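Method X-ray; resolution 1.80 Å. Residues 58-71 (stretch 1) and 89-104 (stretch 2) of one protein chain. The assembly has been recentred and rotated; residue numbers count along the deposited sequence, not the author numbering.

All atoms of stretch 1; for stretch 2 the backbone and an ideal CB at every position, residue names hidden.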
# COMPACT_ATOMS: atom_id res chain seq x y z
N SER A 58 22.15 -21.39 -13.25
CA SER A 58 22.67 -22.39 -12.32
C SER A 58 23.91 -21.83 -11.64
O SER A 58 24.51 -20.83 -12.12
CB SER A 58 23.02 -23.69 -13.05
OG SER A 58 24.16 -23.52 -13.88
N PHE A 59 24.30 -22.45 -10.54
CA PHE A 59 25.53 -22.10 -9.84
C PHE A 59 26.72 -22.14 -10.78
O PHE A 59 27.54 -21.22 -10.81
CB PHE A 59 25.72 -23.05 -8.67
CG PHE A 59 26.98 -22.81 -7.87
CD1 PHE A 59 27.30 -21.54 -7.41
CD2 PHE A 59 27.82 -23.87 -7.57
CE1 PHE A 59 28.46 -21.34 -6.66
CE2 PHE A 59 28.97 -23.68 -6.82
CZ PHE A 59 29.29 -22.41 -6.37
N GLU A 60 26.81 -23.20 -11.58
CA GLU A 60 27.87 -23.34 -12.58
C GLU A 60 27.82 -22.25 -13.66
O GLU A 60 28.88 -21.77 -14.10
CB GLU A 60 27.84 -24.75 -13.19
CG GLU A 60 28.30 -25.83 -12.20
CD GLU A 60 29.77 -25.72 -11.81
OE1 GLU A 60 30.61 -25.42 -12.70
OE2 GLU A 60 30.10 -25.92 -10.61
N ASP A 61 26.62 -21.85 -14.08
CA ASP A 61 26.45 -20.75 -15.04
C ASP A 61 27.03 -19.44 -14.45
O ASP A 61 27.69 -18.67 -15.16
CB ASP A 61 24.97 -20.47 -15.37
CG ASP A 61 24.28 -21.53 -16.26
OD1 ASP A 61 24.93 -22.26 -17.06
OD2 ASP A 61 23.02 -21.55 -16.19
N LYS A 62 26.73 -19.19 -13.16
CA LYS A 62 27.18 -17.96 -12.48
C LYS A 62 28.70 -17.86 -12.46
O LYS A 62 29.28 -16.83 -12.82
CB LYS A 62 26.63 -17.88 -11.06
CG LYS A 62 25.10 -17.70 -11.01
CD LYS A 62 24.58 -17.85 -9.60
CE LYS A 62 23.07 -18.02 -9.57
NZ LYS A 62 22.54 -17.99 -8.17
N LYS A 63 29.35 -18.97 -12.11
CA LYS A 63 30.81 -19.02 -12.12
C LYS A 63 31.36 -18.79 -13.51
O LYS A 63 32.35 -18.10 -13.67
CB LYS A 63 31.30 -20.38 -11.64
CG LYS A 63 31.06 -20.67 -10.19
CD LYS A 63 31.16 -22.20 -10.09
CE LYS A 63 31.74 -22.62 -8.80
NZ LYS A 63 31.85 -24.12 -8.78
N GLU A 64 30.73 -19.41 -14.52
CA GLU A 64 31.18 -19.28 -15.89
C GLU A 64 31.02 -17.83 -16.35
O GLU A 64 31.92 -17.29 -16.97
CB GLU A 64 30.44 -20.26 -16.83
CG GLU A 64 30.96 -20.33 -18.25
CD GLU A 64 32.42 -20.78 -18.41
OE1 GLU A 64 33.00 -21.45 -17.51
OE2 GLU A 64 33.00 -20.44 -19.46
N VAL A 65 29.88 -17.22 -16.06
CA VAL A 65 29.68 -15.81 -16.47
C VAL A 65 30.74 -14.91 -15.84
O VAL A 65 31.31 -14.03 -16.51
CB VAL A 65 28.26 -15.28 -16.14
CG1 VAL A 65 28.13 -13.78 -16.46
CG2 VAL A 65 27.24 -16.06 -17.00
N MET A 66 31.02 -15.14 -14.56
CA MET A 66 32.01 -14.33 -13.85
C MET A 66 33.39 -14.46 -14.50
O MET A 66 34.13 -13.47 -14.64
CB MET A 66 32.07 -14.73 -12.39
CG MET A 66 30.81 -14.35 -11.60
SD MET A 66 30.72 -15.02 -9.96
CE MET A 66 32.01 -14.10 -9.10
N LYS A 67 33.75 -15.70 -14.86
CA LYS A 67 35.04 -15.94 -15.53
C LYS A 67 35.11 -15.28 -16.89
O LYS A 67 36.09 -14.61 -17.21
CB LYS A 67 35.30 -17.45 -15.67
CG LYS A 67 35.49 -18.11 -14.37
CD LYS A 67 35.21 -19.60 -14.42
CE LYS A 67 35.59 -20.25 -13.12
NZ LYS A 67 37.03 -19.97 -12.80
N LEU A 68 34.06 -15.45 -17.68
CA LEU A 68 34.03 -14.95 -19.04
C LEU A 68 34.08 -13.44 -19.07
O LEU A 68 34.73 -12.86 -19.95
CB LEU A 68 32.80 -15.45 -19.78
CG LEU A 68 32.66 -16.94 -20.08
CD1 LEU A 68 31.23 -17.23 -20.55
CD2 LEU A 68 33.70 -17.44 -21.10
N VAL A 69 33.40 -12.80 -18.12
CA VAL A 69 33.40 -11.34 -18.06
C VAL A 69 34.78 -10.80 -17.71
O VAL A 69 35.29 -9.86 -18.35
CB VAL A 69 32.33 -10.80 -17.07
CG1 VAL A 69 32.56 -9.33 -16.78
CG2 VAL A 69 30.92 -11.01 -17.66
N ALA A 70 35.39 -11.40 -16.69
CA ALA A 70 36.71 -10.95 -16.24
C ALA A 70 37.74 -11.12 -17.36
O ALA A 70 38.56 -10.23 -17.58
CB ALA A 70 37.13 -11.69 -15.01
N GLU A 71 37.65 -12.25 -18.08
CA GLU A 71 38.47 -12.49 -19.28
C GLU A 71 38.29 -11.46 -20.37
O GLU A 71 39.26 -10.83 -20.81
CB GLU A 71 38.22 -13.91 -19.82
CG GLU A 71 38.72 -14.98 -18.86
CD GLU A 71 38.44 -16.40 -19.33
OE1 GLU A 71 37.88 -16.59 -20.45
OE2 GLU A 71 38.79 -17.33 -18.58
N UNK A 89 25.96 -21.01 1.03
CA UNK A 89 27.28 -21.61 0.76
C UNK A 89 27.75 -21.33 -0.66
O UNK A 89 28.93 -21.08 -0.91
CB UNK A 89 27.24 -23.12 0.99
N UNK A 90 26.82 -21.35 -1.61
CA UNK A 90 27.14 -20.96 -2.98
C UNK A 90 27.57 -19.49 -3.07
O UNK A 90 28.53 -19.18 -3.75
CB UNK A 90 25.93 -21.21 -3.89
N UNK A 91 26.85 -18.60 -2.39
CA UNK A 91 27.18 -17.18 -2.35
C UNK A 91 28.62 -16.92 -1.86
O UNK A 91 29.38 -16.16 -2.47
CB UNK A 91 26.18 -16.45 -1.45
N UNK A 92 29.02 -17.62 -0.79
CA UNK A 92 30.39 -17.55 -0.28
C UNK A 92 31.44 -18.01 -1.31
O UNK A 92 32.48 -17.37 -1.46
CB UNK A 92 30.51 -18.40 0.99
N UNK A 93 31.16 -19.09 -2.03
CA UNK A 93 32.05 -19.54 -3.12
C UNK A 93 32.14 -18.50 -4.23
O UNK A 93 33.23 -18.27 -4.81
CB UNK A 93 31.56 -20.87 -3.70
N UNK A 94 31.00 -17.88 -4.56
CA UNK A 94 31.01 -16.81 -5.56
C UNK A 94 31.82 -15.59 -5.10
O UNK A 94 32.53 -15.00 -5.89
CB UNK A 94 29.58 -16.39 -5.88
N UNK A 95 31.70 -15.22 -3.82
CA UNK A 95 32.53 -14.12 -3.26
C UNK A 95 34.01 -14.44 -3.39
O UNK A 95 34.81 -13.58 -3.77
CB UNK A 95 32.19 -13.87 -1.79
N UNK A 96 34.38 -15.69 -3.09
CA UNK A 96 35.78 -16.12 -3.25
C UNK A 96 36.23 -16.10 -4.69
O UNK A 96 37.36 -15.68 -4.99
CB UNK A 96 35.97 -17.53 -2.68
N UNK A 97 35.35 -16.54 -5.60
CA UNK A 97 35.67 -16.49 -7.03
C UNK A 97 35.83 -15.05 -7.53
O UNK A 97 36.75 -14.78 -8.30
CB UNK A 97 34.58 -17.20 -7.84
N UNK A 98 34.92 -14.15 -7.12
CA UNK A 98 35.01 -12.74 -7.49
C UNK A 98 36.38 -12.18 -7.10
O UNK A 98 37.00 -11.44 -7.85
CB UNK A 98 33.89 -11.94 -6.82
N UNK A 99 36.85 -12.56 -5.92
CA UNK A 99 38.13 -12.04 -5.45
C UNK A 99 39.29 -12.62 -6.27
O UNK A 99 40.21 -11.90 -6.68
CB UNK A 99 38.32 -12.36 -3.97
N UNK A 100 39.25 -13.93 -6.48
CA UNK A 100 40.21 -14.64 -7.34
C UNK A 100 40.29 -13.99 -8.73
O UNK A 100 41.39 -13.87 -9.33
CB UNK A 100 39.82 -16.11 -7.47
N UNK A 101 39.14 -13.58 -9.26
CA UNK A 101 39.09 -13.02 -10.60
C UNK A 101 39.33 -11.51 -10.64
O UNK A 101 39.28 -10.92 -11.72
CB UNK A 101 37.73 -13.34 -11.23
N UNK A 102 39.60 -10.94 -9.46
CA UNK A 102 39.98 -9.53 -9.29
C UNK A 102 38.83 -8.57 -9.60
O UNK A 102 39.05 -7.48 -10.15
CB UNK A 102 41.17 -9.20 -10.19
N UNK A 103 37.62 -8.98 -9.23
CA UNK A 103 36.47 -8.06 -9.29
C UNK A 103 36.70 -6.91 -8.32
O UNK A 103 37.33 -7.09 -7.27
CB UNK A 103 35.16 -8.78 -8.96
N UNK A 104 36.18 -5.73 -8.66
CA UNK A 104 36.42 -4.54 -7.83
C UNK A 104 35.50 -4.50 -6.62
O UNK A 104 35.84 -3.93 -5.55
CB UNK A 104 36.23 -3.27 -8.66

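The two helices run nearly parallel, their N-to-C directions 13° apart and their axes 10.3 Å apart at closest approach, so stretch 2 meets stretch 1 about once per turn. Position 89 has nothing of stretch 1 near its ideal CB, and many residues would suit; it is E89.

At position 90, CA-to-CB points toward stretch 1 and the ideal CB lies 3.8 Å from F59 CE1. A chain with methylenes or an apolar branch could cover the ring, and an acid could also answer the nearby amine of K62. The residue is E90: its CG sits 3.8 Å from the centroid of the F59 ring, over the face, and a water links its OE1 to K62 NZ.

Positions 91 and 92 meet no part of stretch 1 and constrain little; they are T91 and K92, the latter with NZ 3.1 Å from E89 OE1 in a salt bridge.

The ideal CB at position 93 is 3.8 Å from F59 CZ, with the K63 amine beyond. Small, apolar or acidic residues would fit. E93 places its CB at the ring edge, while a water lies between its OE1 and K63 NZ, held weakly by the lysine.

From position 94, CA-to-CB points sideways, but F59, K62, K63 and M66 frame a hollow suited to a branched or long apolar chain. L94 fills it as a knob, CD2 reaching 3.7 Å from F59 CE1 and 3.9 Å from M66 SD. Positions 95 and 96 are free of stretch 1 and hold A95 and K96.

Position 97 points toward stretch 1, its ideal CB 4.2 Å from M66 CE; leucine, isoleucine or methionine would suit. L97 packs CD2 3.7 Å from K63 CB.

At position 98 the ideal CB is already 3.7 Å from M66 CE, which leaves little room in that direction and favours a small residue. A98 makes this contact with its methyl.

Position 99 points away and is K99. Position 100 points sideways, where a polar residue would serve; E100 brings OE2 to 4.3 Å from K67 NZ, beyond a salt bridge.

Position 101 faces A70, with the ideal CB 4.2 Å from A70 CB, and invites an apolar chain. L101 sets CD1 4.0 Å from M66 CB.

Positive phi at position 102 favours glycine or asparagine, yet K102 is accommodated, closing the helix in a Schellman motif.

Position 103 starts sideways, so a long side chain is needed to reach stretch 1, where M66 O offers an acceptor. Y103 donates from OH to M66 O at 2.7 Å. Position 104, out of reach, is D104.

Stretch 2 89-104: EETKELAKLAKELKYD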
# COMPACT_ATOMS: atom_id res chain seq x y z
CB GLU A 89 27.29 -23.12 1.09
CG GLU A 89 26.77 -23.48 2.51
CD GLU A 89 27.53 -22.84 3.70
OE1 GLU A 89 28.76 -22.56 3.60
OE2 GLU A 89 26.87 -22.62 4.75
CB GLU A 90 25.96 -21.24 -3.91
CG GLU A 90 25.79 -22.73 -4.18
CD GLU A 90 24.69 -23.02 -5.18
OE1 GLU A 90 23.99 -22.06 -5.60
OE2 GLU A 90 24.57 -24.22 -5.55
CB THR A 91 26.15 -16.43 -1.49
OG1 THR A 91 24.85 -16.59 -2.08
CG2 THR A 91 26.49 -14.92 -1.40
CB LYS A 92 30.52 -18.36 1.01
CG LYS A 92 29.66 -17.85 2.16
CD LYS A 92 29.53 -18.90 3.25
CE LYS A 92 30.86 -19.17 3.93
NZ LYS A 92 30.85 -20.50 4.63
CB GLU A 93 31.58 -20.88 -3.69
CG GLU A 93 31.73 -22.06 -2.73
CD GLU A 93 33.19 -22.29 -2.32
OE1 GLU A 93 34.05 -22.39 -3.23
OE2 GLU A 93 33.49 -22.37 -1.10
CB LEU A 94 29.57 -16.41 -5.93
CG LEU A 94 28.75 -17.48 -6.64
CD1 LEU A 94 27.38 -16.89 -7.06
CD2 LEU A 94 29.46 -18.02 -7.88
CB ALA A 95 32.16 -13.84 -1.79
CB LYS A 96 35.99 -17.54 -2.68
CG LYS A 96 35.85 -17.61 -1.19
CD LYS A 96 36.00 -19.05 -0.69
CE LYS A 96 35.42 -19.26 0.72
NZ LYS A 96 36.21 -18.62 1.83
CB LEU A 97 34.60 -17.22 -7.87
CG LEU A 97 34.86 -17.31 -9.38
CD1 LEU A 97 36.18 -18.02 -9.71
CD2 LEU A 97 33.69 -17.97 -10.13
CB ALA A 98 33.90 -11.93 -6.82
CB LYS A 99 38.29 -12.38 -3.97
CG LYS A 99 39.71 -12.08 -3.40
CD LYS A 99 40.04 -10.61 -3.49
CE LYS A 99 41.41 -10.30 -2.81
NZ LYS A 99 41.32 -10.47 -1.32
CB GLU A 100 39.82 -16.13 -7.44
CG GLU A 100 40.70 -16.95 -8.40
CD GLU A 100 40.17 -18.36 -8.66
OE1 GLU A 100 40.06 -19.15 -7.70
OE2 GLU A 100 39.88 -18.69 -9.83
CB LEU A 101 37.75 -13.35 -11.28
CG LEU A 101 37.54 -14.83 -11.62
CD1 LEU A 101 36.07 -15.04 -11.94
CD2 LEU A 101 38.44 -15.26 -12.77
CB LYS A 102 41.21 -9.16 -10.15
CG LYS A 102 42.37 -10.15 -10.09
CD LYS A 102 43.27 -9.89 -8.92
CE LYS A 102 44.72 -10.18 -9.29
NZ LYS A 102 45.64 -9.27 -8.53
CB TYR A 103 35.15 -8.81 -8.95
CG TYR A 103 34.57 -9.47 -10.17
CD1 TYR A 103 35.14 -10.65 -10.70
CD2 TYR A 103 33.50 -8.89 -10.86
CE1 TYR A 103 34.64 -11.24 -11.87
CE2 TYR A 103 32.99 -9.45 -12.00
CZ TYR A 103 33.57 -10.63 -12.53
OH TYR A 103 33.08 -11.18 -13.69
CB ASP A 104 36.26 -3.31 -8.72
CG ASP A 104 37.30 -3.26 -9.78
OD1 ASP A 104 38.49 -3.01 -9.44
OD2 ASP A 104 36.96 -3.47 -10.96
O HOH W 1 24.15 -19.52 -6.45
O HOH W 2 32.75 -23.32 -6.00
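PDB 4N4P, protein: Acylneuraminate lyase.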